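Local coordinates for protein branched-chain-amino-acid aminotransferase (Deinococcus radiodurans, PDB 3UYY) that probably catalyses the pyridoxal 5'-phosphate-dependent exchange of amino groups between leucine, isoleucine or valine and 2-oxoglutarate, at residues Cys75-Lys80 and Ala200-Gly205; Thr235-Gly240 and Pro260-Ser265; Ile266-Leu271 and Gly300-Ala305. All coordinates share one frame; numbering follows the deposited sequence.

Contact 1 (Cys75-Lys80 and Ala200-Gly205); sequences CFEGLK and AAKVGG. With PLP (pyridoxal-5'-phosphate), chain D.
Phe-76 and Lys-202 form the tight half of this buried contact. The lysine runs across the aromatic side chain: its CG lies over one face of the ring as a CH-pi contact, 4.2 Å from the ring centroid, and its CE comes within 3.3 Å of Phe-76 CE1. The backbones close up at the same place, Phe-76 N donating to Lys-202 O at 3.1 Å with an N-H...O angle of 153°. That carbonyl also receives a CA-H...O contact from Cys-75, whose CB packs on Val-203 CG1 at 3.9 Å. Farther along strand 74-83 the fit is looser, with Glu-77 OE2 approaching Lys-202 CD only to 4.1 Å; the carboxylate is instead committed to a salt bridge with Arg-100. The lysine chain stays extended until its last torsion (chi4 62°), where it turns NZ toward the cofactor while NZ stays near the ring rim. NZ ends 3.2 Å from PLP C4A, too far for a covalent link, and hydrogen-bonds to Tyr-207 OH. Lys-202 sits at the centre of an inverse gamma turn just ahead of helix 204-219. Its reach to C4A fits the predicted role as Schiff-base lysine in the active site of a class-IV aminotransferase.

Contact 2 (Thr235-Gly240 and Pro260-Ser265); sequences TIEEAG and PSILPS. With PLP (pyridoxal-5'-phosphate), chain D.
Glu-237, Ile-262 and Glu-238 bury nearly equal areas here, the isoleucine packing against both acidic side chains. Ile-262 CG2 lies 3.3 Å from Glu-237 O and also touches that residue's side chain, while Ile-262 CB rests on Glu-238 CG at 3.7 Å. The two glutamates then part. Glu-237 is bent at chi2 (-88°), which brings OE1 to Ser-261 OG in a hydrogen bond modelled very short; its OE2 is bonded to Ser-259. Glu-238 instead continues extended beyond CG (chi2 -164°) and carries its carboxylate to the pyridine ring, where OE2 is 2.5 Å from PLP N1. The other oxygen, OE1, accepts a straight but weak bond from Leu-263 N at 3.3 Å and a bond from a water that also donates to Ser-261 O. Leu-263 CB is itself 3.6 Å from PLP N1. Replacing Glu-238 with an alanine would probably leave N1 without its facing carboxylate and Leu-263 N and the water without their shared acceptor. Glu-237 and Glu-238 together oppose Tyr-227 in a classic beta bulge. A glutamate facing the pyridine nitrogen is characteristic of the cofactor site of fold type IV aminotransferases, where fold type I enzymes use an aspartate.

Contact 3 (Ile266-Leu271 and Gly300-Ala305); sequences ITKYSL and GACGTA. With PLP (pyridoxal-5'-phosphate), chain D.
Cys-302 and Leu-271 meet through their aliphatic parts, Leu-271 CD1 lying 3.6 Å from Cys-302 CB. With chi1 at 70°, the cysteine holds SG between its own backbone N and carbonyl carbon and sets it 3.6 Å from Lys-268 CB. The rest of that lysine leaves the contact: bent at chi2, chi3 and chi4, it folds CE over the face of the Tyr-269 ring and carries NZ to Asn-243 OD1. Nearer the phosphate, the two threonines adopt similar rotamers. In each, OG1 stands beside the backbone N (chi1 -55° in Thr-267, -65° in Thr-304), which lets the hydroxyl join the residue's own N-H on one phosphate oxygen, O3P for Thr-267 and O1P for Thr-304. Thr-267 OG1 donates to PLP O3P at 2.8 Å, and Thr-304 OG1 to PLP O1P at 2.7 Å. Ile-266 N donates to PLP O2P at 2.8 Å, placing the phosphate at the N-terminal end of helix 266-276, whose dipole would probably favour the anion. At Gly-303 any CB would be crowded by PLP C5A. The first turns of the helix pack on the end of strand 296-302, with helix 331-344 against Thr-267 and Leu-271, helix 94-107 against Ile-266, and strand 243-248 bonded alongside Cys-302.

The three contacts surround one PLP molecule, their centres 12 to 14 Å apart, and follow one another in series along the chain. Contact 1 brings strand 74-83 of the seven-stranded antiparallel sheet against the turn that leads into helix 204-219. Contacts 2 and 3 reach the mixed sheet, through strands 236-238 and 296-302, and are joined directly because Ser-265 runs straight into helix 266-276. Leu-263 of contact 2 packs against Lys-202 of contact 1, and Thr-304 of contact 3 against Gly-78 and Leu-79. The cofactor is thus held between the two sheets, with contact 1 at C4A, contact 2 at the pyridine nitrogen and contact 3 round the phosphate.

Contact 1 (Cys75-Lys80 and Ala200-Gly205)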
loop_
_atom_site.group_PDB
_atom_site.type_symbol
_atom_site.label_atom_id
_atom_site.label_comp_id
_atom_site.label_asym_id
_atom_site.label_seq_id
_atom_site.Cartn_x
_atom_site.Cartn_y
_atom_site.Cartn_z
ATOM N N CYS B 75 -1.667 7.387 -5.429
ATOM C CA CYS B 75 -0.589 8.231 -4.948
ATOM C C CYS B 75 -1.236 9.587 -4.686
ATOM O O CYS B 75 -2.322 9.873 -5.203
ATOM C CB CYS B 75 0.523 8.358 -6.002
ATOM S SG CYS B 75 0.051 9.212 -7.521
ATOM N N PHE B 76 -0.591 10.421 -3.888
ATOM C CA PHE B 76 -1.166 11.721 -3.617
ATOM C C PHE B 76 -0.113 12.785 -3.281
ATOM O O PHE B 76 1.080 12.497 -3.162
ATOM C CB PHE B 76 -2.175 11.591 -2.479
ATOM C CG PHE B 76 -1.550 11.357 -1.137
ATOM C CD1 PHE B 76 -1.087 12.432 -0.373
ATOM C CD2 PHE B 76 -1.444 10.067 -0.621
ATOM C CE1 PHE B 76 -0.534 12.225 0.886
ATOM C CE2 PHE B 76 -0.891 9.845 0.634
ATOM C CZ PHE B 76 -0.435 10.928 1.395
ATOM N N GLU B 77 -0.564 14.019 -3.140
ATOM C CA GLU B 77 0.337 15.103 -2.807
ATOM C C GLU B 77 -0.297 15.984 -1.742
ATOM O O GLU B 77 -1.491 15.863 -1.436
ATOM C CB GLU B 77 0.653 15.943 -4.054
ATOM C CG GLU B 77 1.763 15.384 -4.939
ATOM C CD GLU B 77 3.104 15.337 -4.222
ATOM O OE1 GLU B 77 3.413 16.281 -3.452
ATOM O OE2 GLU B 77 3.855 14.364 -4.434
ATOM N N GLY B 78 0.520 16.863 -1.177
ATOM C CA GLY B 78 0.047 17.779 -0.158
ATOM C C GLY B 78 0.859 19.052 -0.259
ATOM O O GLY B 78 2.095 18.995 -0.342
ATOM N N LEU B 79 0.174 20.192 -0.316
ATOM C CA LEU B 79 0.836 21.494 -0.377
ATOM C C LEU B 79 -0.192 22.532 0.056
ATOM O O LEU B 79 -1.405 22.265 0.031
ATOM C CB LEU B 79 1.358 21.797 -1.777
ATOM C CG LEU B 79 0.338 21.953 -2.890
ATOM C CD1 LEU B 79 1.020 22.519 -4.112
ATOM C CD2 LEU B 79 -0.290 20.606 -3.200
ATOM N N LYS B 80 0.287 23.698 0.480
ATOM C CA LYS B 80 -0.603 24.736 0.964
ATOM C C LYS B 80 -0.573 26.053 0.199
ATOM O O LYS B 80 0.327 26.327 -0.619
ATOM C CB LYS B 80 -0.309 25.039 2.429
ATOM C CG LYS B 80 -0.315 23.841 3.360
ATOM C CD LYS B 80 0.155 24.256 4.747
ATOM C CE LYS B 80 -0.049 23.138 5.735
ATOM N NZ LYS B 80 0.257 23.535 7.137
ATOM N N ALA B 200 10.321 5.834 -1.887
ATOM C CA ALA B 200 10.537 7.085 -2.614
ATOM C C ALA B 200 9.247 7.716 -3.169
ATOM O O ALA B 200 9.237 8.895 -3.537
ATOM C CB ALA B 200 11.530 6.849 -3.750
ATOM N N ALA B 201 8.163 6.951 -3.228
ATOM C CA ALA B 201 6.912 7.490 -3.761
ATOM C C ALA B 201 5.822 7.739 -2.716
ATOM O O ALA B 201 5.634 6.950 -1.779
ATOM C CB ALA B 201 6.377 6.560 -4.854
ATOM N N LYS B 202 5.091 8.833 -2.888
ATOM C CA LYS B 202 4.014 9.154 -1.969
ATOM C C LYS B 202 2.801 8.306 -2.379
ATOM O O LYS B 202 1.910 8.765 -3.106
ATOM C CB LYS B 202 3.703 10.650 -2.035
ATOM C CG LYS B 202 3.104 11.234 -0.755
ATOM C CD LYS B 202 3.258 12.746 -0.715
ATOM C CE LYS B 202 2.498 13.355 0.450
ATOM N NZ LYS B 202 2.998 12.872 1.761
ATOM N N VAL B 203 2.799 7.052 -1.924
ATOM C CA VAL B 203 1.721 6.105 -2.222
ATOM C C VAL B 203 1.137 5.533 -0.933
ATOM O O VAL B 203 1.845 5.392 0.067
ATOM C CB VAL B 203 2.215 4.933 -3.109
ATOM C CG1 VAL B 203 2.597 5.453 -4.486
ATOM C CG2 VAL B 203 3.415 4.246 -2.453
ATOM N N GLY B 204 -0.155 5.206 -0.985
ATOM C CA GLY B 204 -0.885 4.679 0.159
ATOM C C GLY B 204 -0.261 3.553 0.957
ATOM O O GLY B 204 -0.249 3.596 2.193
ATOM N N GLY B 205 0.254 2.543 0.263
ATOM C CA GLY B 205 0.870 1.422 0.945
ATOM C C GLY B 205 1.820 1.779 2.079
ATOM O O GLY B 205 1.748 1.161 3.146
HETATM N N1 PLP D . 7.702 11.894 4.611
HETATM C C2 PLP D . 6.446 11.341 4.715
HETATM C C2A PLP D . 6.341 9.832 4.951
HETATM C C3 PLP D . 5.310 12.198 4.599
HETATM O O3 PLP D . 4.074 11.670 4.701
HETATM C C4 PLP D . 5.484 13.621 4.376
HETATM C C4A PLP D . 4.179 14.520 4.255
HETATM C C5 PLP D . 6.866 14.137 4.275
HETATM C C6 PLP D . 7.936 13.250 4.398
HETATM C C5A PLP D . 7.261 15.566 4.042
HETATM O O4P PLP D . 7.277 15.948 2.706
HETATM P P PLP D . 6.933 17.432 2.292
HETATM O O1P PLP D . 5.580 17.767 2.703
HETATM O O2P PLP D . 7.054 17.357 0.740
HETATM O O3P PLP D . 8.032 18.317 2.766
#

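Contact 2 (Thr235-Gly240 and Pro260-Ser265)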
loop_
_atom_site.group_PDB
_atom_site.type_symbol
_atom_site.label_atom_id
_atom_site.label_comp_id
_atom_site.label_asym_id
_atom_site.label_seq_id
_atom_site.Cartn_x
_atom_site.Cartn_y
_atom_site.Cartn_z
ATOM N N THR B 235 20.301 2.970 10.966
ATOM C CA THR B 235 20.327 4.346 10.492
ATOM C C THR B 235 18.941 5.003 10.437
ATOM O O THR B 235 17.955 4.370 10.068
ATOM C CB THR B 235 21.010 4.400 9.113
ATOM O OG1 THR B 235 21.883 5.525 9.075
ATOM C CG2 THR B 235 19.995 4.513 7.992
ATOM N N ILE B 236 18.875 6.277 10.811
ATOM C CA ILE B 236 17.610 7.011 10.805
ATOM C C ILE B 236 17.077 7.232 9.406
ATOM O O ILE B 236 17.794 7.699 8.524
ATOM C CB ILE B 236 17.732 8.392 11.489
ATOM C CG1 ILE B 236 17.787 8.217 13.009
ATOM C CG2 ILE B 236 16.552 9.272 11.102
ATOM C CD1 ILE B 236 17.909 9.527 13.771
ATOM N N GLU B 237 15.804 6.903 9.222
ATOM C CA GLU B 237 15.135 7.049 7.932
ATOM C C GLU B 237 14.222 8.265 7.879
ATOM O O GLU B 237 14.552 9.265 7.248
ATOM C CB GLU B 237 14.304 5.797 7.629
ATOM C CG GLU B 237 15.108 4.584 7.202
ATOM C CD GLU B 237 15.348 4.537 5.703
ATOM O OE1 GLU B 237 14.382 4.279 4.956
ATOM O OE2 GLU B 237 16.496 4.761 5.266
ATOM N N GLU B 238 13.080 8.166 8.563
ATOM C CA GLU B 238 12.058 9.218 8.575
ATOM C C GLU B 238 11.162 9.124 9.796
ATOM O O GLU B 238 11.333 8.230 10.613
ATOM C CB GLU B 238 11.134 9.045 7.382
ATOM C CG GLU B 238 11.551 9.647 6.109
ATOM C CD GLU B 238 10.366 9.717 5.178
ATOM O OE1 GLU B 238 9.890 8.643 4.733
ATOM O OE2 GLU B 238 9.898 10.850 4.924
ATOM N N ALA B 239 10.164 10.011 9.869
ATOM C CA ALA B 239 9.199 10.024 10.977
ATOM C C ALA B 239 7.818 9.484 10.597
ATOM O O ALA B 239 6.940 9.365 11.453
ATOM C CB ALA B 239 9.036 11.431 11.536
ATOM N N GLY B 240 7.604 9.163 9.329
ATOM C CA GLY B 240 6.297 8.649 8.955
ATOM C C GLY B 240 5.388 9.703 8.339
ATOM O O GLY B 240 4.514 9.386 7.526
ATOM N N PRO B 260 17.365 5.721 -0.373
ATOM C CA PRO B 260 16.517 5.447 -1.541
ATOM C C PRO B 260 15.097 5.100 -1.104
ATOM O O PRO B 260 14.194 5.008 -1.941
ATOM C CB PRO B 260 17.190 4.242 -2.193
ATOM C CG PRO B 260 18.622 4.290 -1.667
ATOM C CD PRO B 260 18.430 4.713 -0.246
ATOM N N SER B 261 14.906 4.892 0.203
ATOM C CA SER B 261 13.593 4.522 0.723
ATOM C C SER B 261 12.844 5.603 1.513
ATOM O O SER B 261 11.756 5.347 2.037
ATOM C CB SER B 261 13.699 3.245 1.567
ATOM O OG SER B 261 14.587 3.412 2.656
ATOM N N ILE B 262 13.409 6.803 1.612
ATOM C CA ILE B 262 12.700 7.867 2.316
ATOM C C ILE B 262 12.048 8.762 1.279
ATOM O O ILE B 262 12.494 8.832 0.134
ATOM C CB ILE B 262 13.629 8.717 3.212
ATOM C CG1 ILE B 262 14.670 9.436 2.354
ATOM C CG2 ILE B 262 14.264 7.824 4.275
ATOM C CD1 ILE B 262 15.478 10.467 3.111
ATOM N N LEU B 263 10.977 9.433 1.685
ATOM C CA LEU B 263 10.244 10.316 0.783
ATOM C C LEU B 263 11.058 11.582 0.546
ATOM O O LEU B 263 11.604 12.157 1.490
ATOM C CB LEU B 263 8.888 10.672 1.408
ATOM C CG LEU B 263 7.772 11.307 0.565
ATOM C CD1 LEU B 263 8.187 12.688 0.112
ATOM C CD2 LEU B 263 7.451 10.420 -0.638
ATOM N N PRO B 264 11.188 12.013 -0.721
ATOM C CA PRO B 264 11.960 13.241 -0.962
ATOM C C PRO B 264 11.112 14.475 -0.618
ATOM O O PRO B 264 10.430 15.061 -1.460
ATOM C CB PRO B 264 12.342 13.133 -2.443
ATOM C CG PRO B 264 11.235 12.298 -3.032
ATOM C CD PRO B 264 10.982 11.254 -1.971
ATOM N N SER B 265 11.160 14.827 0.660
ATOM C CA SER B 265 10.439 15.952 1.248
ATOM C C SER B 265 10.771 17.297 0.605
ATOM O O SER B 265 11.940 17.688 0.524
ATOM C CB SER B 265 10.752 16.009 2.752
ATOM O OG SER B 265 10.208 17.159 3.376
HETATM N N1 PLP D . 7.702 11.894 4.611
HETATM C C2 PLP D . 6.446 11.341 4.715
HETATM C C2A PLP D . 6.341 9.832 4.951
HETATM C C3 PLP D . 5.310 12.198 4.599
HETATM O O3 PLP D . 4.074 11.670 4.701
HETATM C C4 PLP D . 5.484 13.621 4.376
HETATM C C4A PLP D . 4.179 14.520 4.255
HETATM C C5 PLP D . 6.866 14.137 4.275
HETATM C C6 PLP D . 7.936 13.250 4.398
HETATM C C5A PLP D . 7.261 15.566 4.042
HETATM O O4P PLP D . 7.277 15.948 2.706
HETATM P P PLP D . 6.933 17.432 2.292
HETATM O O1P PLP D . 5.580 17.767 2.703
HETATM O O2P PLP D . 7.054 17.357 0.740
HETATM O O3P PLP D . 8.032 18.317 2.766
HETATM O O HOH W 1 9.938 5.568 4.370
#

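Contact 3 (Ile266-Leu271 and Gly300-Ala305)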
loop_
_atom_site.group_PDB
_atom_site.type_symbol
_atom_site.label_atom_id
_atom_site.label_comp_id
_atom_site.label_asym_id
_atom_site.label_seq_id
_atom_site.Cartn_x
_atom_site.Cartn_y
_atom_site.Cartn_z
ATOM N N ILE B 266 9.732 17.999 0.156
ATOM C CA ILE B 266 9.894 19.308 -0.474
ATOM C C ILE B 266 10.348 20.327 0.573
ATOM O O ILE B 266 11.098 21.259 0.275
ATOM C CB ILE B 266 8.557 19.811 -1.076
ATOM C CG1 ILE B 266 8.037 18.819 -2.138
ATOM C CG2 ILE B 266 8.739 21.230 -1.614
ATOM C CD1 ILE B 266 8.933 18.645 -3.342
ATOM N N THR B 267 9.867 20.142 1.800
ATOM C CA THR B 267 10.204 21.024 2.909
ATOM C C THR B 267 11.658 20.768 3.307
ATOM O O THR B 267 12.364 21.686 3.721
ATOM C CB THR B 267 9.265 20.765 4.135
ATOM O OG1 THR B 267 7.890 20.898 3.730
ATOM C CG2 THR B 267 9.571 21.744 5.274
ATOM N N LYS B 268 12.100 19.520 3.160
ATOM C CA LYS B 268 13.474 19.143 3.505
ATOM C C LYS B 268 14.466 19.769 2.523
ATOM O O LYS B 268 15.480 20.335 2.929
ATOM C CB LYS B 268 13.627 17.614 3.529
ATOM C CG LYS B 268 15.025 17.101 3.907
ATOM C CD LYS B 268 15.968 17.027 2.713
ATOM C CE LYS B 268 15.573 15.961 1.663
ATOM N NZ LYS B 268 15.801 14.524 2.062
ATOM N N TYR B 269 14.181 19.678 1.230
ATOM C CA TYR B 269 15.075 20.292 0.256
ATOM C C TYR B 269 15.072 21.801 0.439
ATOM O O TYR B 269 16.102 22.446 0.287
ATOM C CB TYR B 269 14.669 19.916 -1.163
ATOM C CG TYR B 269 15.154 18.540 -1.528
ATOM C CD1 TYR B 269 14.262 17.504 -1.786
ATOM C CD2 TYR B 269 16.518 18.261 -1.571
ATOM C CE1 TYR B 269 14.723 16.220 -2.075
ATOM C CE2 TYR B 269 16.986 16.984 -1.857
ATOM C CZ TYR B 269 16.083 15.969 -2.109
ATOM O OH TYR B 269 16.548 14.715 -2.409
ATOM N N SER B 270 13.920 22.365 0.786
ATOM C CA SER B 270 13.839 23.806 1.000
ATOM C C SER B 270 14.706 24.215 2.199
ATOM O O SER B 270 15.395 25.247 2.163
ATOM C CB SER B 270 12.395 24.230 1.243
ATOM O OG SER B 270 11.579 23.841 0.154
ATOM N N LEU B 271 14.670 23.422 3.266
ATOM C CA LEU B 271 15.475 23.741 4.437
ATOM C C LEU B 271 16.947 23.655 4.056
ATOM O O LEU B 271 17.747 24.513 4.427
ATOM C CB LEU B 271 15.168 22.770 5.576
ATOM C CG LEU B 271 13.815 22.971 6.259
ATOM C CD1 LEU B 271 13.608 21.906 7.304
ATOM C CD2 LEU B 271 13.768 24.352 6.894
ATOM N N GLY B 300 15.037 17.751 14.435
ATOM C CA GLY B 300 13.657 18.046 14.104
ATOM C C GLY B 300 13.105 17.214 12.962
ATOM O O GLY B 300 13.841 16.500 12.255
ATOM N N ALA B 301 11.787 17.311 12.796
ATOM C CA ALA B 301 11.064 16.596 11.762
ATOM C C ALA B 301 10.487 17.679 10.878
ATOM O O ALA B 301 9.993 18.685 11.385
ATOM C CB ALA B 301 9.955 15.777 12.382
ATOM N N CYS B 302 10.548 17.490 9.569
ATOM C CA CYS B 302 10.038 18.518 8.674
ATOM C C CYS B 302 9.067 17.988 7.613
ATOM O O CYS B 302 9.158 16.838 7.188
ATOM C CB CYS B 302 11.220 19.247 8.010
ATOM S SG CYS B 302 12.149 18.270 6.800
ATOM N N GLY B 303 8.137 18.840 7.195
ATOM C CA GLY B 303 7.160 18.455 6.185
ATOM C C GLY B 303 6.112 19.533 5.979
ATOM O O GLY B 303 6.030 20.465 6.767
ATOM N N THR B 304 5.307 19.421 4.925
ATOM C CA THR B 304 4.264 20.410 4.656
ATOM C C THR B 304 3.330 20.567 5.858
ATOM O O THR B 304 3.041 21.678 6.294
ATOM C CB THR B 304 3.428 20.020 3.407
ATOM O OG1 THR B 304 4.262 20.048 2.245
ATOM C CG2 THR B 304 2.282 21.005 3.196
ATOM N N ALA B 305 2.856 19.449 6.393
ATOM C CA ALA B 305 1.957 19.504 7.535
ATOM C C ALA B 305 2.711 19.964 8.766
ATOM O O ALA B 305 2.244 20.830 9.514
ATOM C CB ALA B 305 1.345 18.140 7.784
HETATM N N1 PLP D . 7.702 11.894 4.611
HETATM C C2 PLP D . 6.446 11.341 4.715
HETATM C C2A PLP D . 6.341 9.832 4.951
HETATM C C3 PLP D . 5.310 12.198 4.599
HETATM O O3 PLP D . 4.074 11.670 4.701
HETATM C C4 PLP D . 5.484 13.621 4.376
HETATM C C4A PLP D . 4.179 14.520 4.255
HETATM C C5 PLP D . 6.866 14.137 4.275
HETATM C C6 PLP D . 7.936 13.250 4.398
HETATM C C5A PLP D . 7.261 15.566 4.042
HETATM O O4P PLP D . 7.277 15.948 2.706
HETATM P P PLP D . 6.933 17.432 2.292
HETATM O O1P PLP D . 5.580 17.767 2.703
HETATM O O2P PLP D . 7.054 17.357 0.740
HETATM O O3P PLP D . 8.032 18.317 2.766
#